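Local coordinates for competence protein ComEA-related protein (Thermus thermophilus, PDB 2DUY) that is of unknown function but, as a helix-hairpin-helix protein related to the competence factor ComEA, probably binds DNA, at residues Q16-A24 / E67-P75; P37-E45 / D54-G62. All coordinates share one frame; numbering follows the deposited sequence.

How the contacts relate
The two contacts lie on opposite sides of the chain's centre, their own centres about 13 Å apart, and both are partly buried. Contact 1 joins a strand near the N-terminal end of the model to the C-terminus as a short parallel ladder, so main-chain bonds and the terminal carboxylate do most of the work. Contact 2 is nested inside the loop that contact 1 closes; it sets helix 37-45 against the turn before helix 63-69, mostly through aliphatic side chains, with a single direct hydrogen bond at its outer edge, from partly exposed Arg42. The buried sides meet: Leu55 of contact 2 touches Leu21 and Leu73 of contact 1, whereas Arg74 lies toward the outer margin.

Contact 1: residues Q16-A24 / E67-P75; sequences QTPVSLNEA and ERLRPYLRP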
ATOM      1  N   GLN A  16       9.800   9.673   0.109  1.00 40.51           N
ATOM      2  CA  GLN A  16       8.963   8.816  -0.727  1.00 41.01           C
ATOM      3  C   GLN A  16       7.522   8.726  -0.230  1.00 38.85           C
ATOM      4  O   GLN A  16       6.715   7.965  -0.770  1.00 38.68           O
ATOM      5  CB  GLN A  16       9.571   7.409  -0.808  1.00 44.25           C
ATOM      6  CG  GLN A  16      10.982   7.375  -1.377  1.00 48.58           C
ATOM      7  CD  GLN A  16      11.587   5.981  -1.382  1.00 51.04           C
ATOM      8  OE1 GLN A  16      12.758   5.804  -1.723  1.00 53.67           O
ATOM      9  NE2 GLN A  16      10.794   4.985  -1.003  1.00 53.02           N
ATOM     10  N   THR A  17       7.200   9.520   0.786  1.00 35.60           N
ATOM     11  CA  THR A  17       5.863   9.522   1.376  1.00 31.76           C
ATOM     12  C   THR A  17       5.138  10.838   1.121  1.00 29.63           C
ATOM     13  O   THR A  17       5.773  11.887   1.029  1.00 29.94           O
ATOM     14  CB  THR A  17       5.955   9.341   2.891  1.00 33.31           C
ATOM     15  OG1 THR A  17       6.717  10.423   3.439  1.00 33.64           O
ATOM     16  CG2 THR A  17       6.638   8.027   3.240  1.00 32.51           C
ATOM     17  N   PRO A  18       3.797  10.800   0.988  1.00 26.97           N
ATOM     18  CA  PRO A  18       2.971   9.587   1.060  1.00 25.46           C
ATOM     19  C   PRO A  18       3.200   8.725  -0.183  1.00 25.57           C
ATOM     20  O   PRO A  18       3.431   9.254  -1.270  1.00 26.11           O
ATOM     21  CB  PRO A  18       1.545  10.139   1.113  1.00 26.21           C
ATOM     22  CG  PRO A  18       1.723  11.480   1.778  1.00 27.02           C
ATOM     23  CD  PRO A  18       2.955  12.005   1.073  1.00 27.45           C
ATOM     24  N   VAL A  19       3.134   7.407  -0.016  1.00 23.18           N
ATOM     25  CA  VAL A  19       3.341   6.465  -1.117  1.00 21.67           C
ATOM     26  C   VAL A  19       2.041   6.291  -1.903  1.00 21.15           C
ATOM     27  O   VAL A  19       0.983   6.085  -1.304  1.00 19.11           O
ATOM     28  CB  VAL A  19       3.792   5.087  -0.577  1.00 23.74           C
ATOM     29  CG1 VAL A  19       3.936   4.095  -1.720  1.00 24.18           C
ATOM     30  CG2 VAL A  19       5.114   5.225   0.173  1.00 25.41           C
ATOM     31  N   SER A  20       2.130   6.376  -3.232  1.00 19.92           N
ATOM     32  CA  SER A  20       0.967   6.231  -4.115  1.00 18.83           C
ATOM     33  C   SER A  20       0.606   4.768  -4.361  1.00 18.65           C
ATOM     34  O   SER A  20       1.430   4.004  -4.869  1.00 17.63           O
ATOM     35  CB  SER A  20       1.241   6.894  -5.467  1.00 20.29           C
ATOM     36  OG  SER A  20       0.223   6.565  -6.405  1.00 18.49           O
ATOM     37  N   LEU A  21      -0.622   4.384  -4.018  1.00 14.87           N
ATOM     38  CA  LEU A  21      -1.060   3.011  -4.217  1.00 15.38           C
ATOM     39  C   LEU A  21      -1.053   2.656  -5.692  1.00 14.75           C
ATOM     40  O   LEU A  21      -0.795   1.516  -6.046  1.00 15.04           O
ATOM     41  CB  LEU A  21      -2.480   2.778  -3.660  1.00 15.14           C
ATOM     42  CG  LEU A  21      -2.587   2.754  -2.132  1.00 19.43           C
ATOM     43  CD1 LEU A  21      -4.029   2.572  -1.723  1.00 19.04           C
ATOM     44  CD2 LEU A  21      -1.724   1.618  -1.577  1.00 19.80           C
ATOM     45  N   ASN A  22      -1.316   3.646  -6.537  1.00 15.93           N
ATOM     46  CA  ASN A  22      -1.384   3.433  -7.981  1.00 14.67           C
ATOM     47  C   ASN A  22      -0.073   3.500  -8.743  1.00 16.55           C
ATOM     48  O   ASN A  22       0.073   2.868  -9.795  1.00 16.53           O
ATOM     49  CB  ASN A  22      -2.327   4.456  -8.615  1.00 15.36           C
ATOM     50  CG  ASN A  22      -3.781   4.135  -8.369  1.00 15.46           C
ATOM     51  OD1 ASN A  22      -4.155   2.969  -8.251  1.00 15.65           O
ATOM     52  ND2 ASN A  22      -4.620   5.170  -8.322  1.00 15.53           N
ATOM     53  N   GLU A  23       0.886   4.250  -8.215  1.00 16.94           N
ATOM     54  CA  GLU A  23       2.137   4.441  -8.933  1.00 17.40           C
ATOM     55  C   GLU A  23       3.425   3.869  -8.350  1.00 18.08           C
ATOM     56  O   GLU A  23       4.446   3.827  -9.035  1.00 19.41           O
ATOM     57  CB  GLU A  23       2.297   5.941  -9.202  1.00 20.45           C
ATOM     58  CG  GLU A  23       1.072   6.555  -9.883  1.00 27.87           C
ATOM     59  CD  GLU A  23       1.191   8.053 -10.084  1.00 34.33           C
ATOM     60  OE1 GLU A  23       1.585   8.749  -9.126  1.00 38.63           O
ATOM     61  OE2 GLU A  23       0.878   8.536 -11.197  1.00 38.08           O
ATOM     62  N   ALA A  24       3.396   3.421  -7.101  1.00 16.19           N
ATOM     63  CA  ALA A  24       4.601   2.865  -6.487  1.00 19.00           C
ATOM     64  C   ALA A  24       5.062   1.559  -7.126  1.00 18.45           C
ATOM     65  O   ALA A  24       4.258   0.798  -7.659  1.00 19.03           O
ATOM     66  CB  ALA A  24       4.361   2.641  -5.005  1.00 20.06           C
ATOM     67  N   GLU A  67      -5.436   0.433   8.898  1.00 27.25           N
ATOM     68  CA  GLU A  67      -5.413   1.489   9.903  1.00 30.06           C
ATOM     69  C   GLU A  67      -4.003   2.026  10.115  1.00 30.04           C
ATOM     70  O   GLU A  67      -3.788   3.234  10.232  1.00 29.87           O
ATOM     71  CB  GLU A  67      -5.969   0.958  11.228  1.00 33.27           C
ATOM     72  CG  GLU A  67      -6.180   2.024  12.295  1.00 39.31           C
ATOM     73  CD  GLU A  67      -6.790   1.464  13.575  1.00 42.66           C
ATOM     74  OE1 GLU A  67      -7.142   2.263  14.469  1.00 44.80           O
ATOM     75  OE2 GLU A  67      -6.916   0.224  13.690  1.00 44.79           O
ATOM     76  N   ARG A  68      -3.039   1.120  10.150  1.00 29.54           N
ATOM     77  CA  ARG A  68      -1.651   1.506  10.361  1.00 30.19           C
ATOM     78  C   ARG A  68      -1.047   2.205   9.151  1.00 27.48           C
ATOM     79  O   ARG A  68      -0.189   3.076   9.300  1.00 26.54           O
ATOM     80  CB  ARG A  68      -0.810   0.272  10.692  1.00 33.70           C
ATOM     81  CG  ARG A  68      -1.291  -0.522  11.893  1.00 38.65           C
ATOM     82  CD  ARG A  68      -1.219   0.285  13.189  1.00 42.94           C
ATOM     83  NE  ARG A  68      -2.266   1.301  13.284  1.00 46.39           N
ATOM     84  CZ  ARG A  68      -2.584   1.938  14.406  1.00 48.52           C
ATOM     85  NH1 ARG A  68      -1.935   1.666  15.531  1.00 49.78           N
ATOM     86  NH2 ARG A  68      -3.557   2.841  14.411  1.00 49.47           N
ATOM     87  N   LEU A  69      -1.495   1.818   7.960  1.00 25.29           N
ATOM     88  CA  LEU A  69      -0.976   2.376   6.715  1.00 24.29           C
ATOM     89  C   LEU A  69      -1.557   3.697   6.244  1.00 22.56           C
ATOM     90  O   LEU A  69      -0.922   4.396   5.459  1.00 21.86           O
ATOM     91  CB  LEU A  69      -1.149   1.372   5.577  1.00 25.11           C
ATOM     92  CG  LEU A  69      -0.364   0.067   5.606  1.00 26.14           C
ATOM     93  CD1 LEU A  69      -0.856  -0.828   4.485  1.00 26.23           C
ATOM     94  CD2 LEU A  69       1.122   0.341   5.466  1.00 26.77           C
ATOM     95  N   ARG A  70      -2.753   4.044   6.703  1.00 21.27           N
ATOM     96  CA  ARG A  70      -3.395   5.275   6.246  1.00 19.53           C
ATOM     97  C   ARG A  70      -2.543   6.538   6.280  1.00 19.65           C
ATOM     98  O   ARG A  70      -2.616   7.363   5.372  1.00 17.53           O
ATOM     99  CB  ARG A  70      -4.698   5.521   7.014  1.00 22.15           C
ATOM    100  CG  ARG A  70      -5.770   4.481   6.729  1.00 26.08           C
ATOM    101  CD  ARG A  70      -7.151   5.106   6.690  1.00 27.59           C
ATOM    102  NE  ARG A  70      -8.179   4.091   6.491  1.00 29.58           N
ATOM    103  CZ  ARG A  70      -8.631   3.301   7.455  1.00 28.35           C
ATOM    104  NH1 ARG A  70      -8.149   3.421   8.683  1.00 30.82           N
ATOM    105  NH2 ARG A  70      -9.556   2.388   7.191  1.00 27.36           N
ATOM    106  N   PRO A  71      -1.729   6.717   7.328  1.00 16.97           N
ATOM    107  CA  PRO A  71      -0.915   7.934   7.353  1.00 17.67           C
ATOM    108  C   PRO A  71       0.118   8.029   6.222  1.00 16.40           C
ATOM    109  O   PRO A  71       0.506   9.127   5.831  1.00 14.19           O
ATOM    110  CB  PRO A  71      -0.247   7.869   8.729  1.00 18.25           C
ATOM    111  CG  PRO A  71      -1.267   7.131   9.560  1.00 16.82           C
ATOM    112  CD  PRO A  71      -1.675   6.020   8.625  1.00 19.20           C
ATOM    113  N   TYR A  72       0.546   6.878   5.701  1.00 17.09           N
ATOM    114  CA  TYR A  72       1.571   6.831   4.656  1.00 19.41           C
ATOM    115  C   TYR A  72       1.088   6.717   3.208  1.00 17.91           C
ATOM    116  O   TYR A  72       1.897   6.775   2.285  1.00 19.46           O
ATOM    117  CB  TYR A  72       2.524   5.652   4.909  1.00 21.19           C
ATOM    118  CG  TYR A  72       3.038   5.537   6.325  1.00 24.51           C
ATOM    119  CD1 TYR A  72       2.258   4.953   7.323  1.00 27.65           C
ATOM    120  CD2 TYR A  72       4.288   6.049   6.678  1.00 28.63           C
ATOM    121  CE1 TYR A  72       2.707   4.890   8.638  1.00 30.60           C
ATOM    122  CE2 TYR A  72       4.744   5.993   7.988  1.00 30.75           C
ATOM    123  CZ  TYR A  72       3.946   5.414   8.963  1.00 31.24           C
ATOM    124  OH  TYR A  72       4.377   5.383  10.273  1.00 35.54           O
ATOM    125  N   LEU A  73      -0.216   6.587   2.999  1.00 15.63           N
ATOM    126  CA  LEU A  73      -0.743   6.371   1.653  1.00 16.04           C
ATOM    127  C   LEU A  73      -1.569   7.454   0.975  1.00 15.80           C
ATOM    128  O   LEU A  73      -2.192   8.289   1.620  1.00 17.35           O
ATOM    129  CB  LEU A  73      -1.596   5.098   1.667  1.00 13.10           C
ATOM    130  CG  LEU A  73      -0.975   3.798   2.179  1.00 16.11           C
ATOM    131  CD1 LEU A  73      -2.052   2.710   2.245  1.00 13.35           C
ATOM    132  CD2 LEU A  73       0.163   3.397   1.275  1.00 18.23           C
ATOM    133  N   ARG A  74      -1.570   7.405  -0.355  1.00 17.35           N
ATOM    134  CA  ARG A  74      -2.386   8.287  -1.180  1.00 16.52           C
ATOM    135  C   ARG A  74      -2.770   7.423  -2.379  1.00 15.92           C
ATOM    136  O   ARG A  74      -2.162   6.376  -2.608  1.00 15.61           O
ATOM    137  CB  ARG A  74      -1.616   9.535  -1.624  1.00 18.34           C
ATOM    138  CG  ARG A  74      -0.318   9.287  -2.369  1.00 23.34           C
ATOM    139  CD  ARG A  74       0.322  10.620  -2.728  1.00 26.57           C
ATOM    140  NE  ARG A  74       1.653  10.455  -3.297  1.00 28.90           N
ATOM    141  CZ  ARG A  74       1.918  10.420  -4.599  1.00 31.42           C
ATOM    142  NH1 ARG A  74       3.171  10.259  -5.008  1.00 31.62           N
ATOM    143  NH2 ARG A  74       0.941  10.566  -5.488  1.00 29.42           N
ATOM    144  N   PRO A  75      -3.797   7.819  -3.140  1.00 16.15           N
ATOM    145  CA  PRO A  75      -4.165   6.980  -4.291  1.00 17.82           C
ATOM    146  C   PRO A  75      -2.999   6.733  -5.249  1.00 19.12           C
ATOM    147  O   PRO A  75      -2.190   7.657  -5.449  1.00 19.04           O
ATOM    148  CB  PRO A  75      -5.301   7.773  -4.936  1.00 17.78           C
ATOM    149  CG  PRO A  75      -5.950   8.435  -3.744  1.00 16.40           C
ATOM    150  CD  PRO A  75      -4.751   8.928  -2.967  1.00 14.97           C
ATOM    151  OXT PRO A  75      -2.921   5.608  -5.790  1.00 22.95           O
TER
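Val19 pairs with Leu73, and Ser20 with Arg74, in a two-stranded parallel ladder. Its backbone bonds alternate: Val19 N gives to Tyr72 O, Arg74 N to Val19 O (3.0 Å) and Leu21 N to Arg74 O, the last at 168°. The C-terminus extends this grip, Asn22 N donating to Pro75 OXT at 2.6 Å, though well bent. With chi1 at 170°, Ser20 turns OG away from its own N, where OG donates to Pro75 O (2.8 Å) and accepts from Glu23 N (3.0 Å), an ST motif. Without the hydroxyl, as in an alanine, Pro75 O would probably lose this donor and Glu23 N its side-chain acceptor, loosening the turn. The close-packed, buried side is that of Leu73, flanked by Val19, where Leu21 CD2 meets Leu73 CD2 at 3.9 Å, side chains crossing at about a right angle. The other side is looser: exposed Arg74 lays one guanidinium face over Ser20 CB and sends NE to Pro18 O (3.0 Å), while Glu23 OE1 stays 4.1 Å from Arg74 NH2, beyond a salt bridge. Leu21 O and Ala24 O accept hydrogen bonds from Arg47 NE and NH2, just past helix 37-45, and Leu21 and Leu73 pack on Leu55 before helix 63-69.

Contact 2: residues P37-E45 / D54-G62; sequences PVLARRIVE and DLLKVKGIG
One water oxygen bridges Arg42 and Lys59, accepting from Arg42 NH2 at 2.9 Å and from Lys59 NZ at 2.7 Å; the shared acceptor probably eases the approach of two positive groups. Arg42 NH1 also donates directly to Lys59 O, again at 2.9 Å. The N-H...O angle is 145°, and the donor stands well above the carbonyl plane rather than on a lone pair. The extended Arg42 chain brings the guanidinium to this carbonyl, while its CB rests on Val58 CG1. Aliphatic groups cover both guanidinium faces: Val38 CG1 lies over the centre of one, and Lys59 CD lies over the other, displaced toward the rim. The turn that presents Lys59 O is a type II beta turn from Val58 to Ile61, closed by Ile61 N to Val58 O. Gly60 occupies its third position with phi at 100°; a beta carbon there would fall 2.8 Å from Leu39 CD2 and also jam against the carbonyl O of Lys59, so turn and helix both leave no room for a side chain. This Gly-Ile-Gly segment, with Gly62 at the N-cap of helix 63-69, is the hairpin of a helix-hairpin-helix motif; in DNA-binding relatives such hairpins approach the phosphate backbone. Helix 37-45 belongs to the preceding motif, so the contact couples two successive motifs. On the inner side, chi1 of -71° sets Ile43 CG1 beside the backbone N, and from there it reaches both Leu55 CD1 and Ile61 CD1, at 3.8 Å each. The Ile61 side chain crosses that of Ile43 at about a right angle, and Leu39 CD2 sits against Lys59 O and Gly60 CA and also touches Ile61 CG1. Leu29 of helix 26-29 also packs on Ile43, and Leu66 of helix 63-69 on Leu55.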
ATOM      1  N   PRO A  37       6.350  -9.098   0.087  1.00 23.79           N
ATOM      2  CA  PRO A  37       6.283  -9.311  -1.360  1.00 23.69           C
ATOM      3  C   PRO A  37       4.944  -9.824  -1.883  1.00 22.83           C
ATOM      4  O   PRO A  37       4.544  -9.483  -2.991  1.00 24.09           O
ATOM      5  CB  PRO A  37       7.432 -10.286  -1.615  1.00 23.34           C
ATOM      6  CG  PRO A  37       7.517 -11.049  -0.332  1.00 25.51           C
ATOM      7  CD  PRO A  37       7.369  -9.967   0.700  1.00 25.58           C
ATOM      8  N   VAL A  38       4.251 -10.639  -1.100  1.00 21.64           N
ATOM      9  CA  VAL A  38       2.969 -11.179  -1.535  1.00 21.14           C
ATOM     10  C   VAL A  38       1.889 -10.109  -1.542  1.00 20.31           C
ATOM     11  O   VAL A  38       1.124  -9.995  -2.501  1.00 17.48           O
ATOM     12  CB  VAL A  38       2.518 -12.337  -0.637  1.00 22.77           C
ATOM     13  CG1 VAL A  38       1.109 -12.774  -1.011  1.00 23.81           C
ATOM     14  CG2 VAL A  38       3.487 -13.500  -0.788  1.00 24.62           C
ATOM     15  N   LEU A  39       1.827  -9.326  -0.474  1.00 17.88           N
ATOM     16  CA  LEU A  39       0.833  -8.263  -0.401  1.00 17.83           C
ATOM     17  C   LEU A  39       1.149  -7.157  -1.410  1.00 16.74           C
ATOM     18  O   LEU A  39       0.239  -6.610  -2.031  1.00 16.61           O
ATOM     19  CB  LEU A  39       0.770  -7.681   1.014  1.00 18.10           C
ATOM     20  CG  LEU A  39       0.086  -8.572   2.051  1.00 18.96           C
ATOM     21  CD1 LEU A  39       0.149  -7.899   3.422  1.00 19.05           C
ATOM     22  CD2 LEU A  39      -1.357  -8.828   1.640  1.00 21.00           C
ATOM     23  N   ALA A  40       2.431  -6.841  -1.578  1.00 15.97           N
ATOM     24  CA  ALA A  40       2.833  -5.803  -2.520  1.00 15.24           C
ATOM     25  C   ALA A  40       2.375  -6.190  -3.922  1.00 14.48           C
ATOM     26  O   ALA A  40       1.873  -5.351  -4.675  1.00 16.37           O
ATOM     27  CB  ALA A  40       4.352  -5.609  -2.489  1.00 16.95           C
ATOM     28  N   ARG A  41       2.540  -7.462  -4.260  1.00 15.61           N
ATOM     29  CA  ARG A  41       2.132  -7.971  -5.572  1.00 17.20           C
ATOM     30  C   ARG A  41       0.621  -7.846  -5.769  1.00 16.15           C
ATOM     31  O   ARG A  41       0.156  -7.414  -6.825  1.00 14.67           O
ATOM     32  CB  ARG A  41       2.525  -9.440  -5.715  1.00 21.00           C
ATOM     33  CG  ARG A  41       2.444  -9.958  -7.138  1.00 26.86           C
ATOM     34  CD  ARG A  41       2.350 -11.484  -7.195  1.00 31.60           C
ATOM     35  NE  ARG A  41       0.961 -11.941  -7.273  1.00 37.80           N
ATOM     36  CZ  ARG A  41       0.156 -12.129  -6.231  1.00 38.06           C
ATOM     37  NH1 ARG A  41       0.589 -11.911  -4.994  1.00 40.20           N
ATOM     38  NH2 ARG A  41      -1.096 -12.525  -6.432  1.00 37.65           N
ATOM     39  N   ARG A  42      -0.148  -8.238  -4.756  1.00 15.42           N
ATOM     40  CA  ARG A  42      -1.607  -8.151  -4.851  1.00 14.62           C
ATOM     41  C   ARG A  42      -2.071  -6.702  -4.965  1.00 14.59           C
ATOM     42  O   ARG A  42      -3.064  -6.412  -5.626  1.00 14.74           O
ATOM     43  CB  ARG A  42      -2.263  -8.793  -3.627  1.00 16.56           C
ATOM     44  CG  ARG A  42      -2.049 -10.294  -3.539  1.00 19.30           C
ATOM     45  CD  ARG A  42      -2.542 -10.849  -2.217  1.00 20.17           C
ATOM     46  NE  ARG A  42      -2.433 -12.304  -2.172  1.00 22.06           N
ATOM     47  CZ  ARG A  42      -2.663 -13.038  -1.087  1.00 26.26           C
ATOM     48  NH1 ARG A  42      -3.013 -12.449   0.055  1.00 26.10           N
ATOM     49  NH2 ARG A  42      -2.551 -14.361  -1.145  1.00 25.32           N
ATOM     50  N   ILE A  43      -1.368  -5.792  -4.305  1.00 15.13           N
ATOM     51  CA  ILE A  43      -1.743  -4.387  -4.383  1.00 14.47           C
ATOM     52  C   ILE A  43      -1.578  -3.915  -5.832  1.00 14.42           C
ATOM     53  O   ILE A  43      -2.474  -3.284  -6.373  1.00 15.33           O
ATOM     54  CB  ILE A  43      -0.885  -3.520  -3.429  1.00 13.35           C
ATOM     55  CG1 ILE A  43      -1.300  -3.811  -1.983  1.00 14.88           C
ATOM     56  CG2 ILE A  43      -1.064  -2.019  -3.752  1.00 13.64           C
ATOM     57  CD1 ILE A  43      -0.421  -3.145  -0.935  1.00 13.72           C
ATOM     58  N   VAL A  44      -0.449  -4.231  -6.465  1.00 14.12           N
ATOM     59  CA  VAL A  44      -0.240  -3.804  -7.862  1.00 13.84           C
ATOM     60  C   VAL A  44      -1.304  -4.402  -8.770  1.00 13.73           C
ATOM     61  O   VAL A  44      -1.867  -3.717  -9.636  1.00 13.38           O
ATOM     62  CB  VAL A  44       1.138  -4.240  -8.423  1.00 13.98           C
ATOM     63  CG1 VAL A  44       1.240  -3.838  -9.905  1.00 14.05           C
ATOM     64  CG2 VAL A  44       2.256  -3.589  -7.633  1.00 13.88           C
ATOM     65  N   GLU A  45      -1.575  -5.686  -8.572  1.00 15.43           N
ATOM     66  CA  GLU A  45      -2.562  -6.389  -9.384  1.00 15.53           C
ATOM     67  C   GLU A  45      -3.974  -5.845  -9.218  1.00 17.05           C
ATOM     68  O   GLU A  45      -4.803  -5.971 -10.122  1.00 16.51           O
ATOM     69  CB  GLU A  45      -2.532  -7.888  -9.060  1.00 17.50           C
ATOM     70  CG  GLU A  45      -1.243  -8.570  -9.517  1.00 20.05           C
ATOM     71  CD  GLU A  45      -1.256 -10.073  -9.314  1.00 25.09           C
ATOM     72  OE1 GLU A  45      -0.403 -10.759  -9.912  1.00 24.28           O
ATOM     73  OE2 GLU A  45      -2.112 -10.569  -8.556  1.00 25.73           O
ATOM     74  N   ASP A  54     -10.018   1.630  -0.934  1.00 12.19           N
ATOM     75  CA  ASP A  54     -10.233   0.553  -1.895  1.00 13.64           C
ATOM     76  C   ASP A  54      -9.219  -0.564  -1.660  1.00 13.57           C
ATOM     77  O   ASP A  54      -9.336  -1.646  -2.225  1.00 13.35           O
ATOM     78  CB  ASP A  54     -10.141   1.057  -3.343  1.00 12.58           C
ATOM     79  CG  ASP A  54     -11.313   1.955  -3.729  1.00 16.12           C
ATOM     80  OD1 ASP A  54     -12.421   1.785  -3.181  1.00 15.61           O
ATOM     81  OD2 ASP A  54     -11.138   2.823  -4.608  1.00 15.21           O
ATOM     82  N   LEU A  55      -8.228  -0.307  -0.814  1.00 13.41           N
ATOM     83  CA  LEU A  55      -7.223  -1.321  -0.512  1.00 14.37           C
ATOM     84  C   LEU A  55      -7.880  -2.524   0.162  1.00 15.15           C
ATOM     85  O   LEU A  55      -7.303  -3.619   0.208  1.00 17.27           O
ATOM     86  CB  LEU A  55      -6.150  -0.730   0.397  1.00 15.75           C
ATOM     87  CG  LEU A  55      -4.816  -1.456   0.495  1.00 19.17           C
ATOM     88  CD1 LEU A  55      -4.176  -1.592  -0.908  1.00 18.26           C
ATOM     89  CD2 LEU A  55      -3.910  -0.650   1.425  1.00 18.69           C
ATOM     90  N   LEU A  56      -9.089  -2.330   0.680  1.00 14.13           N
ATOM     91  CA  LEU A  56      -9.800  -3.427   1.325  1.00 16.05           C
ATOM     92  C   LEU A  56     -10.188  -4.512   0.319  1.00 16.79           C
ATOM     93  O   LEU A  56     -10.681  -5.573   0.714  1.00 17.74           O
ATOM     94  CB  LEU A  56     -11.048  -2.921   2.064  1.00 15.47           C
ATOM     95  CG  LEU A  56     -10.740  -2.130   3.340  1.00 16.11           C
ATOM     96  CD1 LEU A  56     -12.026  -1.635   3.982  1.00 14.26           C
ATOM     97  CD2 LEU A  56      -9.976  -3.040   4.316  1.00 15.87           C
ATOM     98  N   LYS A  57      -9.974  -4.261  -0.971  1.00 15.15           N
ATOM     99  CA  LYS A  57     -10.285  -5.289  -1.966  1.00 15.34           C
ATOM    100  C   LYS A  57      -9.123  -6.273  -2.098  1.00 14.43           C
ATOM    101  O   LYS A  57      -9.260  -7.317  -2.731  1.00 15.56           O
ATOM    102  CB  LYS A  57     -10.559  -4.681  -3.343  1.00 17.60           C
ATOM    103  CG  LYS A  57      -9.331  -4.174  -4.074  1.00 19.67           C
ATOM    104  CD  LYS A  57      -9.670  -3.855  -5.525  1.00 23.51           C
ATOM    105  CE  LYS A  57      -9.112  -2.514  -5.948  1.00 24.55           C
ATOM    106  NZ  LYS A  57      -9.472  -2.201  -7.365  1.00 23.82           N
ATOM    107  N   VAL A  58      -7.987  -5.945  -1.487  1.00 14.08           N
ATOM    108  CA  VAL A  58      -6.805  -6.801  -1.574  1.00 14.67           C
ATOM    109  C   VAL A  58      -6.825  -7.886  -0.512  1.00 16.72           C
ATOM    110  O   VAL A  58      -6.985  -7.596   0.672  1.00 15.24           O
ATOM    111  CB  VAL A  58      -5.515  -5.984  -1.408  1.00 15.52           C
ATOM    112  CG1 VAL A  58      -4.305  -6.899  -1.529  1.00 14.72           C
ATOM    113  CG2 VAL A  58      -5.463  -4.889  -2.455  1.00 13.75           C
ATOM    114  N   LYS A  59      -6.666  -9.138  -0.935  1.00 17.98           N
ATOM    115  CA  LYS A  59      -6.688 -10.240   0.019  1.00 19.56           C
ATOM    116  C   LYS A  59      -5.513 -10.092   0.970  1.00 21.07           C
ATOM    117  O   LYS A  59      -4.380  -9.892   0.538  1.00 20.92           O
ATOM    118  CB  LYS A  59      -6.608 -11.586  -0.713  1.00 19.72           C
ATOM    119  CG  LYS A  59      -6.839 -12.807   0.180  1.00 23.38           C
ATOM    120  CD  LYS A  59      -6.911 -14.093  -0.658  1.00 25.85           C
ATOM    121  CE  LYS A  59      -7.477 -15.273   0.134  1.00 28.65           C
ATOM    122  NZ  LYS A  59      -6.636 -15.644   1.304  1.00 30.46           N
ATOM    123  N   GLY A  60      -5.789 -10.168   2.267  1.00 22.61           N
ATOM    124  CA  GLY A  60      -4.723 -10.059   3.245  1.00 23.53           C
ATOM    125  C   GLY A  60      -4.551  -8.717   3.927  1.00 23.47           C
ATOM    126  O   GLY A  60      -3.767  -8.606   4.869  1.00 24.29           O
ATOM    127  N   ILE A  61      -5.257  -7.694   3.459  1.00 24.10           N
ATOM    128  CA  ILE A  61      -5.151  -6.376   4.068  1.00 24.23           C
ATOM    129  C   ILE A  61      -6.394  -6.085   4.906  1.00 26.66           C
ATOM    130  O   ILE A  61      -7.369  -5.514   4.425  1.00 27.27           O
ATOM    131  CB  ILE A  61      -4.969  -5.275   3.001  1.00 23.78           C
ATOM    132  CG1 ILE A  61      -3.631  -5.482   2.281  1.00 22.87           C
ATOM    133  CG2 ILE A  61      -4.987  -3.906   3.654  1.00 22.81           C
ATOM    134  CD1 ILE A  61      -3.330  -4.447   1.205  1.00 26.85           C
ATOM    135  N   GLY A  62      -6.344  -6.503   6.164  1.00 28.19           N
ATOM    136  CA  GLY A  62      -7.462  -6.286   7.060  1.00 29.77           C
ATOM    137  C   GLY A  62      -7.518  -4.843   7.518  1.00 29.00           C
ATOM    138  O   GLY A  62      -6.588  -4.077   7.277  1.00 29.46           O
TER
HETATM  139  O   HOH W   1      -4.081 -16.250   0.496  1.00 41.50           O